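Local coordinates for ferric vibriobactin ABC transporter, periplasmic ferric vibriobactin-binding protein (Vibrio cholerae, PDB 3R5T) that probably captures iron-loaded vibriobactin in the periplasm and delivers it to an ABC transporter for uptake across the inner membrane, at residues N3-N11 against T17-R25. Sequence-based numbering, arbitrary orientation.
With EDO (1,2-ethanediol), chain E.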
# COMPACT_ATOMS: atom_id res chain seq x y z
N ASN A 3 -0.16 13.79 26.45
CA ASN A 3 -0.95 12.82 25.70
C ASN A 3 -2.32 12.54 26.32
O ASN A 3 -2.44 11.77 27.27
CB ASN A 3 -0.16 11.52 25.51
CG ASN A 3 0.77 11.23 26.66
OD1 ASN A 3 1.99 11.17 26.50
ND2 ASN A 3 0.20 11.04 27.85
N VAL A 4 -3.34 13.16 25.75
CA VAL A 4 -4.67 13.17 26.35
C VAL A 4 -5.52 11.99 25.91
O VAL A 4 -5.58 11.68 24.72
CB VAL A 4 -5.42 14.47 26.04
CG1 VAL A 4 -6.83 14.42 26.59
CG2 VAL A 4 -4.67 15.68 26.61
N TRP A 5 -6.16 11.35 26.88
CA TRP A 5 -7.16 10.31 26.66
C TRP A 5 -8.26 10.60 27.65
O TRP A 5 -7.97 11.01 28.77
CB TRP A 5 -6.55 8.93 26.92
CG TRP A 5 -5.40 8.68 26.03
CD1 TRP A 5 -4.09 8.98 26.29
CD2 TRP A 5 -5.44 8.16 24.70
NE1 TRP A 5 -3.32 8.66 25.20
CE2 TRP A 5 -4.12 8.14 24.22
CE3 TRP A 5 -6.47 7.69 23.87
CZ2 TRP A 5 -3.80 7.69 22.94
CZ3 TRP A 5 -6.15 7.22 22.60
CH2 TRP A 5 -4.82 7.22 22.16
N PRO A 6 -9.52 10.40 27.25
CA PRO A 6 -9.99 9.97 25.93
C PRO A 6 -9.65 10.97 24.82
O PRO A 6 -9.35 12.13 25.08
CB PRO A 6 -11.51 9.91 26.11
CG PRO A 6 -11.71 9.70 27.58
CD PRO A 6 -10.62 10.49 28.22
N ARG A 7 -9.70 10.50 23.58
CA ARG A 7 -9.60 11.38 22.42
C ARG A 7 -10.56 10.91 21.34
O ARG A 7 -11.00 9.75 21.34
CB ARG A 7 -8.16 11.42 21.88
CG ARG A 7 -7.64 10.08 21.42
CD ARG A 7 -6.20 10.17 20.90
NE ARG A 7 -5.26 10.62 21.93
CZ ARG A 7 -3.96 10.81 21.71
NH1 ARG A 7 -3.44 10.59 20.50
NH2 ARG A 7 -3.17 11.23 22.70
N THR A 8 -10.90 11.81 20.44
CA THR A 8 -11.83 11.54 19.36
C THR A 8 -11.05 11.35 18.07
O THR A 8 -10.14 12.11 17.77
CB THR A 8 -12.81 12.69 19.16
OG1 THR A 8 -13.65 12.80 20.31
CG2 THR A 8 -13.66 12.48 17.91
N PHE A 9 -11.41 10.30 17.34
CA PHE A 9 -10.81 9.98 16.05
C PHE A 9 -11.85 10.22 14.96
O PHE A 9 -12.99 9.72 15.07
CB PHE A 9 -10.35 8.52 16.03
CG PHE A 9 -9.67 8.12 14.75
CD1 PHE A 9 -8.31 8.32 14.58
CD2 PHE A 9 -10.40 7.56 13.71
CE1 PHE A 9 -7.68 7.95 13.40
CE2 PHE A 9 -9.79 7.20 12.52
CZ PHE A 9 -8.42 7.41 12.36
N GLN A 10 -11.46 10.94 13.92
CA GLN A 10 -12.34 11.17 12.78
C GLN A 10 -12.20 10.06 11.74
O GLN A 10 -11.14 9.88 11.14
CB GLN A 10 -12.05 12.54 12.15
CG GLN A 10 -12.40 13.72 13.07
CD GLN A 10 -12.03 15.06 12.48
OE1 GLN A 10 -10.98 15.21 11.86
NE2 GLN A 10 -12.90 16.05 12.67
N ASN A 11 -13.29 9.31 11.57
CA ASN A 11 -13.34 8.18 10.64
C ASN A 11 -13.56 8.64 9.20
O ASN A 11 -14.06 9.74 8.96
CB ASN A 11 -14.46 7.22 11.05
CG ASN A 11 -14.21 6.60 12.41
OD1 ASN A 11 -13.14 6.07 12.67
ND2 ASN A 11 -15.21 6.68 13.28
N THR A 17 -15.11 8.31 16.50
CA THR A 17 -14.99 7.26 17.51
C THR A 17 -14.21 7.81 18.68
O THR A 17 -13.13 8.36 18.51
CB THR A 17 -14.24 6.02 16.97
OG1 THR A 17 -15.01 5.44 15.92
CG2 THR A 17 -14.01 4.99 18.07
N THR A 18 -14.78 7.70 19.88
CA THR A 18 -14.03 8.08 21.06
C THR A 18 -13.21 6.90 21.54
O THR A 18 -13.72 5.80 21.79
CB THR A 18 -14.96 8.59 22.17
OG1 THR A 18 -15.62 9.77 21.70
CG2 THR A 18 -14.17 8.94 23.43
N ILE A 19 -11.91 7.13 21.63
CA ILE A 19 -11.00 6.14 22.16
C ILE A 19 -10.70 6.50 23.61
O ILE A 19 -10.04 7.50 23.89
CB ILE A 19 -9.73 6.07 21.31
CG1 ILE A 19 -10.08 5.87 19.83
CG2 ILE A 19 -8.82 4.97 21.80
CD1 ILE A 19 -8.88 5.94 18.91
N PRO A 20 -11.23 5.71 24.54
CA PRO A 20 -11.24 6.06 25.97
C PRO A 20 -9.86 6.06 26.61
O PRO A 20 -9.59 6.86 27.50
CB PRO A 20 -12.10 4.95 26.60
CG PRO A 20 -12.86 4.34 25.45
CD PRO A 20 -11.99 4.49 24.25
N SER A 21 -9.01 5.16 26.15
CA SER A 21 -7.68 4.97 26.72
C SER A 21 -6.68 4.62 25.61
O SER A 21 -7.08 4.09 24.57
CB SER A 21 -7.72 3.84 27.75
OG SER A 21 -8.40 2.71 27.22
N GLN A 22 -5.40 4.90 25.83
CA GLN A 22 -4.39 4.54 24.82
C GLN A 22 -4.49 3.06 24.48
O GLN A 22 -4.34 2.21 25.34
CB GLN A 22 -2.97 4.85 25.28
CG GLN A 22 -1.92 4.59 24.20
CD GLN A 22 -0.54 5.13 24.56
OE1 GLN A 22 -0.24 5.33 25.74
NE2 GLN A 22 0.29 5.37 23.55
N PRO A 23 -4.71 2.75 23.20
CA PRO A 23 -4.81 1.35 22.81
C PRO A 23 -3.54 0.55 23.10
O PRO A 23 -2.42 0.97 22.78
CB PRO A 23 -5.03 1.43 21.30
CG PRO A 23 -5.74 2.73 21.11
CD PRO A 23 -5.11 3.66 22.11
N LYS A 24 -3.72 -0.62 23.70
CA LYS A 24 -2.61 -1.53 23.95
C LYS A 24 -2.81 -2.91 23.30
O LYS A 24 -1.90 -3.74 23.26
CB LYS A 24 -2.38 -1.68 25.46
CG LYS A 24 -2.03 -0.36 26.16
CD LYS A 24 -0.70 0.18 25.63
CE LYS A 24 -0.45 1.65 26.03
NZ LYS A 24 -0.46 1.86 27.50
N ARG A 25 -4.01 -3.17 22.77
CA ARG A 25 -4.32 -4.47 22.18
C ARG A 25 -5.10 -4.22 20.91
O ARG A 25 -6.33 -4.28 20.91
CB ARG A 25 -5.14 -5.35 23.14
CG ARG A 25 -4.44 -5.69 24.45
CD ARG A 25 -3.77 -7.06 24.40
NE ARG A 25 -4.67 -8.15 24.00
CZ ARG A 25 -4.24 -9.31 23.50
NH1 ARG A 25 -2.94 -9.52 23.38
NH2 ARG A 25 -5.10 -10.26 23.14
C1 EDO E . -7.13 11.91 15.13
O1 EDO E . -7.59 11.49 16.44
C2 EDO E . -8.24 11.71 14.10
O2 EDO E . -9.27 12.69 14.26
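W5 turns CG to the side of its own backbone N (chi1 -59°), which brings the six-membered ring of the indole under Q22 CA, 3.5 Å from the centroid and almost on the normal, a CH-pi contact. Q22 CB lies over the same face above CE2, and CG, anti to the backbone N (chi1 -176°), continues across it near CZ2. The far end of the indole meets two aliphatic neighbours, with CZ3 3.6 Å from I19 CG2 and CH2 close to P23 CD. Against its opposite face lies the R7 guanidinium, sandwiching the indole. R7 is held in place by NE and NH2, which both donate to V4 O, while its NH1 forms a salt bridge with E137. Beyond this cluster the segments pair as the arms of an antiparallel beta hairpin, a two-stranded sheet near the N-terminus whose F9 and I19 side chains pack on helix 123-134. R7 and I19 exchange both backbone hydrogen bonds, as do F9 and T17; between them, T8 and T18 form the non-hydrogen-bonded pair. At the end of the ladder, N11 ND2 donates almost straight (175°) to T17 OG1 at 2.9 Å, with the hydroxyl in the amide plane. T17 OG1 also bonds to T113 O and N11 OD1 accepts from L115 N, tying the hairpin to strand 113-116 at the edge of the five-stranded parallel sheet.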